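Side-chain contacts in antiterminator Q protein (Enterobacteria phage SfI, PDB 6JNY), which probably acts as a phage Q-family antitermination factor that enables RNA polymerase to read through transcription terminators: residues A98-Y101 with H102-A105; L123-C126 with R127-D131; M140-P143 with V144-A148. All coordinates share one frame; numbering follows the deposited sequence.

Contact 1 (A98-Y101 with H102-A105)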
loop_
_atom_site.group_PDB
_atom_site.type_symbol
_atom_site.label_atom_id
_atom_site.label_comp_id
_atom_site.label_asym_id
_atom_site.label_seq_id
_atom_site.Cartn_x
_atom_site.Cartn_y
_atom_site.Cartn_z
ATOM N N ALA A 98 -9.396 -5.672 6.158
ATOM C CA ALA A 98 -10.531 -4.943 6.711
ATOM C C ALA A 98 -11.013 -5.552 8.021
ATOM O O ALA A 98 -11.440 -4.820 8.920
ATOM C CB ALA A 98 -11.666 -4.879 5.696
ATOM N N SER A 99 -10.946 -6.876 8.152
ATOM C CA SER A 99 -11.363 -7.510 9.399
ATOM C C SER A 99 -10.530 -7.019 10.572
ATOM O O SER A 99 -11.070 -6.734 11.649
ATOM C CB SER A 99 -11.264 -9.029 9.271
ATOM O OG SER A 99 -11.630 -9.658 10.487
ATOM N N TYR A 100 -9.214 -6.915 10.389
ATOM C CA TYR A 100 -8.359 -6.427 11.465
ATOM C C TYR A 100 -8.551 -4.934 11.690
ATOM O O TYR A 100 -8.551 -4.472 12.836
ATOM C CB TYR A 100 -6.889 -6.726 11.179
ATOM C CG TYR A 100 -6.009 -6.337 12.338
ATOM C CD1 TYR A 100 -5.231 -5.194 12.287
ATOM C CD2 TYR A 100 -5.989 -7.096 13.505
ATOM C CE1 TYR A 100 -4.439 -4.822 13.355
ATOM C CE2 TYR A 100 -5.202 -6.733 14.579
ATOM C CZ TYR A 100 -4.426 -5.592 14.496
ATOM O OH TYR A 100 -3.633 -5.219 15.562
ATOM N N TYR A 101 -8.673 -4.170 10.599
ATOM C CA TYR A 101 -8.961 -2.739 10.660
ATOM C C TYR A 101 -10.229 -2.487 11.467
ATOM O O TYR A 101 -10.268 -1.601 12.328
ATOM C CB TYR A 101 -9.132 -2.279 9.207
ATOM C CG TYR A 101 -9.351 -0.812 8.878
ATOM C CD1 TYR A 101 -8.401 -0.110 8.148
ATOM C CD2 TYR A 101 -10.543 -0.167 9.188
ATOM C CE1 TYR A 101 -8.605 1.207 7.786
ATOM C CE2 TYR A 101 -10.756 1.161 8.833
ATOM C CZ TYR A 101 -9.779 1.837 8.139
ATOM O OH TYR A 101 -9.980 3.153 7.776
ATOM N N HIS A 102 -11.268 -3.279 11.210
ATOM C CA HIS A 102 -12.512 -3.188 11.970
ATOM C C HIS A 102 -12.318 -3.593 13.428
ATOM O O HIS A 102 -12.850 -2.942 14.335
ATOM C CB HIS A 102 -13.562 -4.069 11.300
ATOM C CG HIS A 102 -14.839 -4.182 12.065
ATOM N ND1 HIS A 102 -15.176 -5.309 12.785
ATOM C CD2 HIS A 102 -15.873 -3.320 12.207
ATOM C CE1 HIS A 102 -16.359 -5.132 13.345
ATOM N NE2 HIS A 102 -16.802 -3.931 13.016
ATOM N N ARG A 103 -11.569 -4.674 13.668
ATOM C CA ARG A 103 -11.362 -5.179 15.023
ATOM C C ARG A 103 -10.729 -4.131 15.938
ATOM O O ARG A 103 -11.083 -4.038 17.120
ATOM C CB ARG A 103 -10.504 -6.447 14.971
ATOM C CG ARG A 103 -10.361 -7.177 16.294
ATOM C CD ARG A 103 -9.189 -8.155 16.257
ATOM N NE ARG A 103 -9.394 -9.244 15.301
ATOM C CZ ARG A 103 -9.822 -10.458 15.636
ATOM N NH1 ARG A 103 -10.102 -10.730 16.898
ATOM N NH2 ARG A 103 -9.972 -11.394 14.708
ATOM N N VAL A 104 -9.789 -3.334 15.422
ATOM C CA VAL A 104 -9.050 -2.391 16.258
ATOM C C VAL A 104 -9.539 -0.953 16.097
ATOM O O VAL A 104 -8.912 -0.029 16.626
ATOM C CB VAL A 104 -7.528 -2.502 16.061
ATOM C CG1 VAL A 104 -7.060 -3.910 16.373
ATOM C CG2 VAL A 104 -7.133 -2.101 14.641
ATOM N N ALA A 105 -10.649 -0.743 15.397
ATOM C CA ALA A 105 -11.084 0.609 15.067
ATOM C C ALA A 105 -11.486 1.382 16.319
ATOM O O ALA A 105 -12.050 0.822 17.261
ATOM C CB ALA A 105 -12.259 0.554 14.093
HETATM O O HOH W 1 -9.374 -9.867 12.255
#
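Y100 and V104, one helical turn apart, meet where helix 94-103 runs out, in a chain whose family belongs to the helix-turn-helix clan. The tight part of the contact is the meeting of these two. CG1 of V104 lies over one face of the Y100 ring, 4.0 Å from the centroid and 27° off the normal, a CH-pi contact in which V104 CG1 comes to 3.6 Å from Y100 CZ. With CG held anti to the backbone N (chi1 -175°), the tyrosine ring swings along the helix toward its end instead of back up it, and so the phenol reaches the valine. The other valine methyl faces the backbone: V104 CG2 is 3.3 Å from Y100 O, which also accepts the bond from V104 N at 3.1 Å. V104 is the first residue to leave helical backbone angles, and a compact, branched side chain suits this spot because both of its methyls find a partner in the last turn.

Y101 and H102 look the other way, toward helix 123-155. There Y101 packs on C126 and V130, while its hydroxyl is hydrogen-bonded to E129 and to K79; H102 rests on L123. Tyrosine fits, since its ring can fill an interhelical seam and its OH can still reach charged groups.

The S99 and R103 side is loose. No direct side-chain contact joins them; a water spans the gap instead, 2.9 Å from S99 OG. R103, bent at chi3, brings its guanidinium within reach of this shared water and presents its edge to it: R103 NH2 donates to the water oxygen, which lies in the guanidinium plane, over 3.0 Å.

Contact 2 (L123-C126 with R127-D131)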
loop_
_atom_site.group_PDB
_atom_site.type_symbol
_atom_site.label_atom_id
_atom_site.label_comp_id
_atom_site.label_asym_id
_atom_site.label_seq_id
_atom_site.Cartn_x
_atom_site.Cartn_y
_atom_site.Cartn_z
ATOM N N LEU A 123 -18.327 -3.053 9.775
ATOM C CA LEU A 123 -17.406 -3.815 8.939
ATOM C C LEU A 123 -17.527 -3.399 7.480
ATOM O O LEU A 123 -16.522 -3.315 6.765
ATOM C CB LEU A 123 -17.657 -5.315 9.109
ATOM C CG LEU A 123 -16.722 -6.266 8.362
ATOM C CD1 LEU A 123 -15.286 -6.143 8.851
ATOM C CD2 LEU A 123 -17.222 -7.707 8.522
ATOM N N ALA A 124 -18.747 -3.123 7.017
ATOM C CA ALA A 124 -18.928 -2.656 5.647
ATOM C C ALA A 124 -18.179 -1.353 5.408
ATOM O O ALA A 124 -17.577 -1.157 4.344
ATOM C CB ALA A 124 -20.415 -2.482 5.346
ATOM N N THR A 125 -18.209 -0.447 6.389
ATOM C CA THR A 125 -17.477 0.809 6.263
ATOM C C THR A 125 -15.979 0.562 6.213
ATOM O O THR A 125 -15.271 1.169 5.405
ATOM C CB THR A 125 -17.826 1.725 7.435
ATOM O OG1 THR A 125 -19.205 2.096 7.352
ATOM C CG2 THR A 125 -16.970 2.991 7.412
ATOM N N CYS A 126 -15.476 -0.329 7.066
ATOM C CA CYS A 126 -14.047 -0.611 7.080
ATOM C C CYS A 126 -13.595 -1.252 5.772
ATOM O O CYS A 126 -12.509 -0.944 5.270
ATOM C CB CYS A 126 -13.706 -1.494 8.276
ATOM S SG CYS A 126 -13.910 -0.628 9.859
ATOM N N ARG A 127 -14.422 -2.129 5.193
ATOM C CA ARG A 127 -14.074 -2.710 3.898
ATOM C C ARG A 127 -13.972 -1.642 2.817
ATOM O O ARG A 127 -13.041 -1.662 2.000
ATOM C CB ARG A 127 -15.114 -3.749 3.491
ATOM C CG ARG A 127 -14.998 -5.033 4.248
ATOM C CD ARG A 127 -16.213 -5.894 3.995
ATOM N NE ARG A 127 -16.048 -7.185 4.637
ATOM C CZ ARG A 127 -17.017 -8.080 4.784
ATOM N NH1 ARG A 127 -18.234 -7.822 4.331
ATOM N NH2 ARG A 127 -16.757 -9.230 5.386
ATOM N N ARG A 128 -14.924 -0.707 2.791
ATOM C CA ARG A 128 -14.876 0.368 1.807
ATOM C C ARG A 128 -13.638 1.234 2.002
ATOM O O ARG A 128 -12.968 1.601 1.027
ATOM C CB ARG A 128 -16.148 1.216 1.890
ATOM C CG ARG A 128 -16.161 2.347 0.879
ATOM C CD ARG A 128 -17.415 3.209 0.956
ATOM N NE ARG A 128 -17.751 3.626 2.315
ATOM C CZ ARG A 128 -17.174 4.638 2.958
ATOM N NH1 ARG A 128 -16.216 5.347 2.372
ATOM N NH2 ARG A 128 -17.557 4.944 4.193
ATOM N N GLU A 129 -13.308 1.557 3.255
ATOM C CA GLU A 129 -12.143 2.398 3.518
ATOM C C GLU A 129 -10.847 1.710 3.113
ATOM O O GLU A 129 -9.944 2.365 2.582
ATOM C CB GLU A 129 -12.121 2.836 4.980
ATOM C CG GLU A 129 -13.179 3.904 5.259
ATOM C CD GLU A 129 -13.300 4.276 6.716
ATOM O OE1 GLU A 129 -12.534 3.743 7.544
ATOM O OE2 GLU A 129 -14.172 5.118 7.034
ATOM N N VAL A 130 -10.721 0.401 3.349
ATOM C CA VAL A 130 -9.501 -0.285 2.927
ATOM C C VAL A 130 -9.357 -0.236 1.411
ATOM O O VAL A 130 -8.271 0.035 0.881
ATOM C CB VAL A 130 -9.466 -1.726 3.466
ATOM C CG1 VAL A 130 -8.398 -2.545 2.726
ATOM C CG2 VAL A 130 -9.207 -1.706 4.961
ATOM N N ASP A 131 -10.448 -0.493 0.693
ATOM C CA ASP A 131 -10.429 -0.410 -0.760
ATOM C C ASP A 131 -10.043 0.988 -1.219
ATOM O O ASP A 131 -9.236 1.145 -2.148
ATOM C CB ASP A 131 -11.811 -0.791 -1.298
ATOM C CG ASP A 131 -11.946 -2.279 -1.542
ATOM O OD1 ASP A 131 -11.510 -3.067 -0.671
ATOM O OD2 ASP A 131 -12.484 -2.660 -2.606
#
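L123 and R127 carry the first of three side-chain pairings along the opening turns of helix 123-155, each between residues three or four apart in the sequence. The two chains lie at a slant to each other. The leucine methyl CD2 sits over one face of the R127 guanidinium, 3.5 Å above its plane and displaced toward the rim, with L123 CD2 3.5 Å from R127 NH2. Arginine can offer this surface because chi1 of -75° sets R127 CG anti to the carbonyl carbon and points the chain back along the helix; its extension from CG to NE supplies the reach. An apolar branch against the guanidinium face leaves the N-H groups, which point outward in its plane, clear of the methyl. Nearer the backbone, R127 CG touches L123 O at 3.4 Å.

T125 is arranged differently: it runs side by side with both R128 and E129, all pointing the same way. Its methyl does the touching, because chi1 of -66° places CG2 anti to the backbone N. The hydroxyl instead bonds to S122. R128 curls back at chi3 to bring NH2 to the methyl, while its NH1 is salt-bridged to E132. E129, extended beyond CG, sends its carboxylate past the threonine to meet Y101 and R108.

C126 packs on Y101 of helix 94-103, where a small buried side chain suits a close approach. The T125 methyl meets both charged ends, with CG2 3.8 Å from R128 NH2 and 3.5 Å from E129 OE2.

Contact 3 (M140-P143 with V144-A148)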
loop_
_atom_site.group_PDB
_atom_site.type_symbol
_atom_site.label_atom_id
_atom_site.label_comp_id
_atom_site.label_asym_id
_atom_site.label_seq_id
_atom_site.Cartn_x
_atom_site.Cartn_y
_atom_site.Cartn_z
ATOM N N MET A 140 -1.342 7.598 -6.141
ATOM C CA MET A 140 -0.176 8.406 -5.784
ATOM C C MET A 140 1.105 7.785 -6.321
ATOM O O MET A 140 2.030 8.499 -6.742
ATOM C CB MET A 140 -0.065 8.535 -4.268
ATOM C CG MET A 140 -1.172 9.317 -3.586
ATOM S SD MET A 140 -1.266 8.846 -1.839
ATOM C CE MET A 140 0.306 9.461 -1.245
ATOM N N ILE A 141 1.197 6.457 -6.277
ATOM C CA ILE A 141 2.429 5.786 -6.664
ATOM C C ILE A 141 2.640 5.822 -8.176
ATOM O O ILE A 141 3.772 5.990 -8.645
ATOM C CB ILE A 141 2.451 4.355 -6.098
ATOM C CG1 ILE A 141 2.610 4.392 -4.584
ATOM C CG2 ILE A 141 3.592 3.569 -6.703
ATOM C CD1 ILE A 141 2.226 3.066 -3.927
ATOM N N TYR A 142 1.577 5.672 -8.965
ATOM C CA TYR A 142 1.691 5.455 -10.406
ATOM C C TYR A 142 2.585 6.466 -11.137
ATOM O O TYR A 142 3.530 6.049 -11.822
ATOM C CB TYR A 142 0.309 5.378 -11.089
ATOM C CG TYR A 142 0.440 5.373 -12.594
ATOM C CD1 TYR A 142 0.759 4.206 -13.270
ATOM C CD2 TYR A 142 0.333 6.549 -13.332
ATOM C CE1 TYR A 142 0.929 4.182 -14.639
ATOM C CE2 TYR A 142 0.510 6.538 -14.703
ATOM C CZ TYR A 142 0.801 5.350 -15.351
ATOM O OH TYR A 142 0.972 5.333 -16.723
ATOM N N PRO A 143 2.330 7.778 -11.064
ATOM C CA PRO A 143 3.177 8.695 -11.850
ATOM C C PRO A 143 4.617 8.682 -11.406
ATOM O O PRO A 143 5.518 8.884 -12.233
ATOM C CB PRO A 143 2.539 10.065 -11.610
ATOM C CG PRO A 143 1.872 9.940 -10.281
ATOM C CD PRO A 143 1.370 8.517 -10.218
ATOM N N VAL A 144 4.867 8.439 -10.124
ATOM C CA VAL A 144 6.232 8.425 -9.621
ATOM C C VAL A 144 6.970 7.188 -10.097
ATOM O O VAL A 144 8.161 7.249 -10.419
ATOM C CB VAL A 144 6.247 8.554 -8.090
ATOM C CG1 VAL A 144 7.671 8.682 -7.577
ATOM C CG2 VAL A 144 5.418 9.756 -7.665
ATOM N N LEU A 145 6.299 6.033 -10.114
ATOM C CA LEU A 145 6.965 4.828 -10.589
ATOM C C LEU A 145 7.154 4.869 -12.095
ATOM O O LEU A 145 8.200 4.452 -12.604
ATOM C CB LEU A 145 6.172 3.581 -10.192
ATOM C CG LEU A 145 6.928 2.282 -10.533
ATOM C CD1 LEU A 145 8.260 2.220 -9.801
ATOM C CD2 LEU A 145 6.110 1.014 -10.260
ATOM N N ASP A 146 6.145 5.346 -12.825
ATOM C CA ASP A 146 6.295 5.489 -14.268
ATOM C C ASP A 146 7.471 6.397 -14.594
ATOM O O ASP A 146 8.285 6.079 -15.465
ATOM C CB ASP A 146 5.014 6.048 -14.891
ATOM C CG ASP A 146 5.097 6.160 -16.401
ATOM O OD1 ASP A 146 5.506 5.187 -17.062
ATOM O OD2 ASP A 146 4.742 7.230 -16.925
ATOM N N SER A 147 7.593 7.516 -13.877
ATOM C CA SER A 147 8.705 8.417 -14.148
ATOM C C SER A 147 10.019 7.831 -13.660
ATOM O O SER A 147 11.076 8.129 -14.232
ATOM C CB SER A 147 8.444 9.782 -13.514
ATOM O OG SER A 147 8.731 9.757 -12.138
ATOM N N ALA A 148 9.986 6.982 -12.630
ATOM C CA ALA A 148 11.230 6.389 -12.146
ATOM C C ALA A 148 11.829 5.450 -13.180
ATOM O O ALA A 148 13.045 5.457 -13.404
ATOM C CB ALA A 148 11.018 5.650 -10.825
HETATM O O HOH W 2 2.151 7.886 -17.600
#
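Y142 and D146 face each other across one turn of helix 123-155, at a proline kink made by P143. The backbone bonds come first. L145 N donates to I141 O and D146 N to Y142 O, each at 2.9 Å, and S147 N to P143 O. P143 has no N-H, so the helix lacks a bond to the turn before; the next step is also opened, with V144 N standing 4.4 Å from M140 O. What nears that carbonyl instead is the V144 methyl CG2, at 3.7 Å.

The polar side chains add a water bridge. One water lies 2.9 Å from Y142 OH and donates to D146 OD2 over 2.8 Å. With its CG anti to the backbone N (chi1 -178°), D146 lifts the carboxylate toward the phenol end of the tyrosine; an acid suits the place, since its OD2 takes both the water and a salt bridge to K150. S147 folds back on its own helix: S147 OG donates to V144 O at 3.1 Å, from the same face of that carbonyl as the bond from A148 N. This lets an exposed serine satisfy its hydroxyl locally.

Apolar contact is sparse. D146 CB lies over one face of the Y142 ring, offset toward the rim, and I141 CG2 is 4.3 Å from L145 CB.

Most of the apolar side chains here also touch neighbouring helices. I141, Y142 and L145 pack on L16 of helix 10-28, while V144 and A148 rest on V69, L145 on L65 and M140 on V73, all of helix 60-74.

Along the chain the contacts follow in order: contact 1 on helix 94-103, then the two-stranded antiparallel hairpin of 108-112 and 115-119, then contacts 2 and 3 on the long helix 123-155. Contacts 1 and 2, with centres about 9 Å apart, touch where the short helix lies against the start of the long one, so that the hairpin projects from their joint. Contact 3 lies on the other side of the chain's centre, about 26 Å from contact 2 and 30 Å from contact 1, centre to centre. Helix 123-155 thus ties the hairpin end of the protein to the helices 10-28 and 60-74.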